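Local coordinates for protein phosphodiesterase (Salpingoeca rosetta, PDB 7D7P) that belongs to the HD clan of phosphodiesterases and folds into a mainly helical domain that carries a zinc ion and a magnesium ion, at residues A[68-73]-A[92-97]; A[158-163]-A[293-298]. All coordinates share one frame; numbering follows the deposited sequence.

Overall arrangement
Two contacts of one helical fold illustrate how packing chemistry follows position. Interaction 1 (68-73 with 92-97) is buried and purely apolar: the two methyls of one leucine serve two neighbouring residues where helix 63-76 meets helix 87-99. Interaction 2 (158-163 with 293-298) lies at the surface, where the end of helix 155-161 meets the loop running from helix 268-291 to helix 305-330, and it combines van der Waals touches, some of them on polar atoms, with a water bridge. The two share no helix or loop; the centres of interaction 1 and interaction 2 are 35 Å apart. The first joins elements close in sequence, whereas the second ties together parts of the chain 130 residues apart.

Interaction 1. Residues A[68-73]-A[92-97]; sequences AVCVRV and KWLQKV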
loop_
_atom_site.group_PDB
_atom_site.type_symbol
_atom_site.label_atom_id
_atom_site.label_comp_id
_atom_site.label_asym_id
_atom_site.label_seq_id
_atom_site.Cartn_x
_atom_site.Cartn_y
_atom_site.Cartn_z
ATOM N N ALA A 68 -35.779 16.691 1.649
ATOM C CA ALA A 68 -35.940 17.004 0.234
ATOM C C ALA A 68 -35.023 16.148 -0.631
ATOM O O ALA A 68 -35.397 15.752 -1.742
ATOM C CB ALA A 68 -35.675 18.489 -0.006
ATOM N N VAL A 69 -33.818 15.850 -0.138
ATOM C CA VAL A 69 -32.895 15.007 -0.895
ATOM C C VAL A 69 -33.464 13.605 -1.058
ATOM O O VAL A 69 -33.438 13.032 -2.156
ATOM C CB VAL A 69 -31.513 14.978 -0.216
ATOM C CG1 VAL A 69 -30.631 13.921 -0.863
ATOM C CG2 VAL A 69 -30.852 16.343 -0.293
ATOM N N CYS A 70 -33.989 13.029 0.027
ATOM C CA CYS A 70 -34.537 11.679 -0.040
ATOM C C CYS A 70 -35.729 11.616 -0.987
ATOM O O CYS A 70 -35.841 10.689 -1.797
ATOM C CB CYS A 70 -34.937 11.206 1.358
ATOM S SG CYS A 70 -33.562 11.084 2.530
ATOM N N VAL A 71 -36.624 12.602 -0.905
ATOM C CA VAL A 71 -37.787 12.628 -1.788
ATOM C C VAL A 71 -37.355 12.830 -3.235
ATOM O O VAL A 71 -37.910 12.216 -4.154
ATOM C CB VAL A 71 -38.773 13.720 -1.330
ATOM C CG1 VAL A 71 -39.909 13.868 -2.335
ATOM C CG2 VAL A 71 -39.311 13.401 0.055
ATOM N N ARG A 72 -36.359 13.692 -3.464
ATOM C CA ARG A 72 -35.904 13.952 -4.825
ATOM C C ARG A 72 -35.284 12.710 -5.454
ATOM O O ARG A 72 -35.441 12.479 -6.659
ATOM C CB ARG A 72 -34.904 15.108 -4.839
ATOM C CG ARG A 72 -35.543 16.479 -4.913
ATOM C CD ARG A 72 -34.502 17.559 -5.180
ATOM N NE ARG A 72 -33.926 17.467 -6.521
ATOM C CZ ARG A 72 -32.960 18.260 -6.974
ATOM N NH1 ARG A 72 -32.449 19.204 -6.193
ATOM N NH2 ARG A 72 -32.496 18.109 -8.206
ATOM N N VAL A 73 -34.564 11.909 -4.664
ATOM C CA VAL A 73 -33.998 10.669 -5.190
ATOM C C VAL A 73 -35.112 9.749 -5.678
ATOM O O VAL A 73 -35.056 9.214 -6.792
ATOM C CB VAL A 73 -33.122 9.979 -4.130
ATOM C CG1 VAL A 73 -32.768 8.565 -4.579
ATOM C CG2 VAL A 73 -31.860 10.787 -3.868
ATOM N N LYS A 92 -44.112 9.886 5.609
ATOM C CA LYS A 92 -44.290 9.297 6.934
ATOM C C LYS A 92 -43.266 8.195 7.184
ATOM O O LYS A 92 -42.725 8.080 8.289
ATOM C CB LYS A 92 -45.714 8.757 7.079
ATOM C CG LYS A 92 -46.046 8.227 8.466
ATOM C CD LYS A 92 -45.902 9.310 9.527
ATOM C CE LYS A 92 -46.868 10.461 9.282
ATOM N NZ LYS A 92 -46.624 11.604 10.209
ATOM N N TRP A 93 -42.988 7.379 6.166
ATOM C CA TRP A 93 -41.938 6.371 6.283
ATOM C C TRP A 93 -40.577 7.019 6.517
ATOM O O TRP A 93 -39.811 6.578 7.383
ATOM C CB TRP A 93 -41.924 5.496 5.028
ATOM C CG TRP A 93 -40.739 4.586 4.913
ATOM C CD1 TRP A 93 -40.548 3.401 5.561
ATOM C CD2 TRP A 93 -39.586 4.780 4.083
ATOM N NE1 TRP A 93 -39.345 2.847 5.193
ATOM C CE2 TRP A 93 -38.735 3.675 4.288
ATOM C CE3 TRP A 93 -39.189 5.783 3.192
ATOM C CZ2 TRP A 93 -37.511 3.544 3.632
ATOM C CZ3 TRP A 93 -37.972 5.651 2.542
ATOM C CH2 TRP A 93 -37.149 4.539 2.765
ATOM N N LEU A 94 -40.267 8.078 5.764
ATOM C CA LEU A 94 -39.014 8.801 5.964
ATOM C C LEU A 94 -38.880 9.293 7.400
ATOM O O LEU A 94 -37.815 9.163 8.014
ATOM C CB LEU A 94 -38.925 9.976 4.991
ATOM C CG LEU A 94 -38.571 9.645 3.543
ATOM C CD1 LEU A 94 -38.610 10.898 2.679
ATOM C CD2 LEU A 94 -37.205 9.000 3.488
ATOM N N GLN A 95 -39.953 9.865 7.949
ATOM C CA GLN A 95 -39.923 10.331 9.332
ATOM C C GLN A 95 -39.680 9.179 10.299
ATOM O O GLN A 95 -38.862 9.294 11.218
ATOM C CB GLN A 95 -41.233 11.046 9.664
ATOM C CG GLN A 95 -41.338 11.522 11.102
ATOM C CD GLN A 95 -42.662 12.204 11.392
ATOM O OE1 GLN A 95 -43.718 11.753 10.946
ATOM N NE2 GLN A 95 -42.611 13.307 12.130
ATOM N N LYS A 96 -40.382 8.058 10.107
ATOM C CA LYS A 96 -40.203 6.921 11.004
ATOM C C LYS A 96 -38.799 6.335 10.892
ATOM O O LYS A 96 -38.246 5.869 11.894
ATOM C CB LYS A 96 -41.253 5.849 10.716
ATOM C CG LYS A 96 -41.224 4.677 11.684
ATOM C CD LYS A 96 -41.546 5.112 13.106
ATOM C CE LYS A 96 -41.661 3.914 14.040
ATOM N NZ LYS A 96 -42.272 4.280 15.351
ATOM N N VAL A 97 -38.205 6.357 9.696
ATOM C CA VAL A 97 -36.821 5.910 9.543
ATOM C C VAL A 97 -35.890 6.780 10.380
ATOM O O VAL A 97 -35.020 6.275 11.101
ATOM C CB VAL A 97 -36.410 5.911 8.058
ATOM C CG1 VAL A 97 -34.908 5.702 7.926
ATOM C CG2 VAL A 97 -37.160 4.827 7.297
#
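Helix-helix packing within the all-helical fold of this phosphodiesterase brings L94 of helix 87-99 against C70 and V71 of helix 63-76, and it shows how a single branched side chain can span the interface between two helices. The two segments come nearest at C70 and L94, whose CA atoms are 8.0 Å apart, and the side chains meet between them. L94 has CG anti to its carbonyl carbon (chi1 -77°) and an extended second torsion, which carries the isobutyl fork toward the other helix. There its two methyls divide the work. CD2 of L94 meets CB of C70 at 3.8 Å, while CD1 of L94 lies almost as near, 3.9 Å from the same CB, so the fork straddles the cysteine's first side-chain carbon.

The union is wholly apolar and small, burying 109 Å² in all. Other helices close around it: C70 also touches V113 and L116 of helix 109-126, and L94 rests on L144 of helix 133-145, which makes the contact one piece of a larger core. At its margin V71 approaches L94 at a slant and offers one of its two methyls. CG2 of V71, the branch anti to the carbonyl carbon, touches CD1 of L94 at 3.7 Å.

Interaction 2. Residues A[158-163]-A[293-298]; sequences HINSRS and NLPSLP
One water is gripped from both segments: it accepts from ND2 of N160 at 2.9 Å and donates to the carbonyl O of P295 at 2.7 Å. The amide end of N160 is thereby tied to the loop, and the same ND2 lies 3.6 Å from CG of P295, a plain van der Waals touch at the pyrrolidine ring.

Next to this bridge L294 spreads its two methyls over the last helical turn. CD2 of L294 sits 3.5 Å from the backbone O of N160, and CD1 of L294 packs on CB of S161 at 3.6 Å. With chi1 at 73°, OG of S161 lies between the backbone N and the carbonyl carbon and bonds to O of F157, so CB, not the hydroxyl, meets L294.

Just beyond, S163 OG is fixed by ND1 of H158, 2.6 Å away in the plane of the imidazole ring, and by the backbone N of A166, for which it is the N-cap of helix 164-169. The end of helix 155-161, closed by a Schellman motif at R162, thus packs on the loop that leaves helix 268-291 just after a second Schellman motif at N293.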
loop_
_atom_site.group_PDB
_atom_site.type_symbol
_atom_site.label_atom_id
_atom_site.label_comp_id
_atom_site.label_asym_id
_atom_site.label_seq_id
_atom_site.Cartn_x
_atom_site.Cartn_y
_atom_site.Cartn_z
ATOM N N HIS A 158 -21.023 -6.798 20.777
ATOM C CA HIS A 158 -22.212 -7.582 21.097
ATOM C C HIS A 158 -21.853 -9.031 21.390
ATOM O O HIS A 158 -22.350 -9.617 22.358
ATOM C CB HIS A 158 -23.221 -7.496 19.952
ATOM C CG HIS A 158 -23.967 -6.201 19.912
ATOM N ND1 HIS A 158 -25.069 -5.954 20.703
ATOM C CD2 HIS A 158 -23.760 -5.074 19.193
ATOM C CE1 HIS A 158 -25.513 -4.734 20.466
ATOM N NE2 HIS A 158 -24.736 -4.179 19.552
ATOM N N ILE A 159 -20.983 -9.623 20.570
ATOM C CA ILE A 159 -20.596 -11.016 20.774
ATOM C C ILE A 159 -19.809 -11.174 22.071
ATOM O O ILE A 159 -20.067 -12.093 22.858
ATOM C CB ILE A 159 -19.803 -11.525 19.556
ATOM C CG1 ILE A 159 -20.674 -11.467 18.297
ATOM C CG2 ILE A 159 -19.301 -12.943 19.793
ATOM C CD1 ILE A 159 -19.933 -11.811 17.022
ATOM N N ASN A 160 -18.849 -10.278 22.322
ATOM C CA ASN A 160 -18.021 -10.397 23.522
ATOM C C ASN A 160 -18.827 -10.128 24.787
ATOM O O ASN A 160 -18.609 -10.778 25.816
ATOM C CB ASN A 160 -16.825 -9.446 23.439
ATOM C CG ASN A 160 -15.791 -9.892 22.421
ATOM O OD1 ASN A 160 -15.813 -11.030 21.954
ATOM N ND2 ASN A 160 -14.875 -8.993 22.075
ATOM N N SER A 161 -19.758 -9.173 24.738
ATOM C CA SER A 161 -20.583 -8.867 25.901
ATOM C C SER A 161 -21.780 -9.795 26.039
ATOM O O SER A 161 -22.514 -9.683 27.028
ATOM C CB SER A 161 -21.077 -7.417 25.839
ATOM O OG SER A 161 -22.091 -7.261 24.860
ATOM N N ARG A 162 -21.991 -10.700 25.083
ATOM C CA ARG A 162 -23.154 -11.585 25.071
ATOM C C ARG A 162 -24.441 -10.779 25.227
ATOM O O ARG A 162 -25.312 -11.090 26.044
ATOM C CB ARG A 162 -23.035 -12.666 26.147
ATOM C CG ARG A 162 -22.236 -13.879 25.697
ATOM C CD ARG A 162 -21.066 -14.165 26.623
ATOM N NE ARG A 162 -21.491 -14.841 27.846
ATOM C CZ ARG A 162 -20.662 -15.432 28.700
ATOM N NH1 ARG A 162 -19.356 -15.434 28.467
ATOM N NH2 ARG A 162 -21.138 -16.023 29.786
ATOM N N SER A 163 -24.544 -9.719 24.431
ATOM C CA SER A 163 -25.692 -8.833 24.489
ATOM C C SER A 163 -26.963 -9.582 24.094
ATOM O O SER A 163 -26.930 -10.679 23.528
ATOM C CB SER A 163 -25.488 -7.633 23.566
ATOM O OG SER A 163 -25.615 -8.020 22.208
ATOM N N ASN A 293 -15.155 -4.897 31.521
ATOM C CA ASN A 293 -14.117 -5.928 31.558
ATOM C C ASN A 293 -14.153 -6.791 30.296
ATOM O O ASN A 293 -14.156 -8.022 30.351
ATOM C CB ASN A 293 -14.234 -6.786 32.821
ATOM C CG ASN A 293 -12.983 -7.598 33.091
ATOM O OD1 ASN A 293 -11.898 -7.257 32.623
ATOM N ND2 ASN A 293 -13.129 -8.680 33.846
ATOM N N LEU A 294 -14.176 -6.125 29.144
ATOM C CA LEU A 294 -14.196 -6.785 27.850
ATOM C C LEU A 294 -12.920 -6.469 27.079
ATOM O O LEU A 294 -12.339 -5.393 27.254
ATOM C CB LEU A 294 -15.410 -6.339 27.024
ATOM C CG LEU A 294 -16.798 -6.706 27.549
ATOM C CD1 LEU A 294 -17.869 -6.008 26.727
ATOM C CD2 LEU A 294 -16.996 -8.213 27.528
ATOM N N PRO A 295 -12.462 -7.379 26.220
ATOM C CA PRO A 295 -11.290 -7.079 25.393
ATOM C C PRO A 295 -11.582 -5.962 24.403
ATOM O O PRO A 295 -12.722 -5.751 23.982
ATOM C CB PRO A 295 -11.015 -8.402 24.671
ATOM C CG PRO A 295 -12.344 -9.081 24.629
ATOM C CD PRO A 295 -13.025 -8.707 25.918
ATOM N N SER A 296 -10.529 -5.238 24.036
ATOM C CA SER A 296 -10.620 -4.146 23.081
ATOM C C SER A 296 -9.546 -4.309 22.016
ATOM O O SER A 296 -8.470 -4.852 22.276
ATOM C CB SER A 296 -10.468 -2.778 23.762
ATOM O OG SER A 296 -11.491 -2.567 24.719
ATOM N N LEU A 297 -9.854 -3.843 20.808
ATOM C CA LEU A 297 -8.872 -3.849 19.732
ATOM C C LEU A 297 -7.994 -2.602 19.825
ATOM O O LEU A 297 -8.495 -1.510 20.109
ATOM C CB LEU A 297 -9.560 -3.904 18.371
ATOM C CG LEU A 297 -10.235 -5.230 18.015
ATOM C CD1 LEU A 297 -11.186 -5.050 16.842
ATOM C CD2 LEU A 297 -9.194 -6.296 17.708
ATOM N N PRO A 298 -6.686 -2.735 19.587
ATOM C CA PRO A 298 -5.787 -1.602 19.843
ATOM C C PRO A 298 -5.997 -0.430 18.899
ATOM O O PRO A 298 -5.688 0.707 19.277
ATOM C CB PRO A 298 -4.393 -2.218 19.669
ATOM C CG PRO A 298 -4.611 -3.343 18.713
ATOM C CD PRO A 298 -5.973 -3.898 19.032
HETATM O O HOH W 1 -15.183 -6.352 23.201
#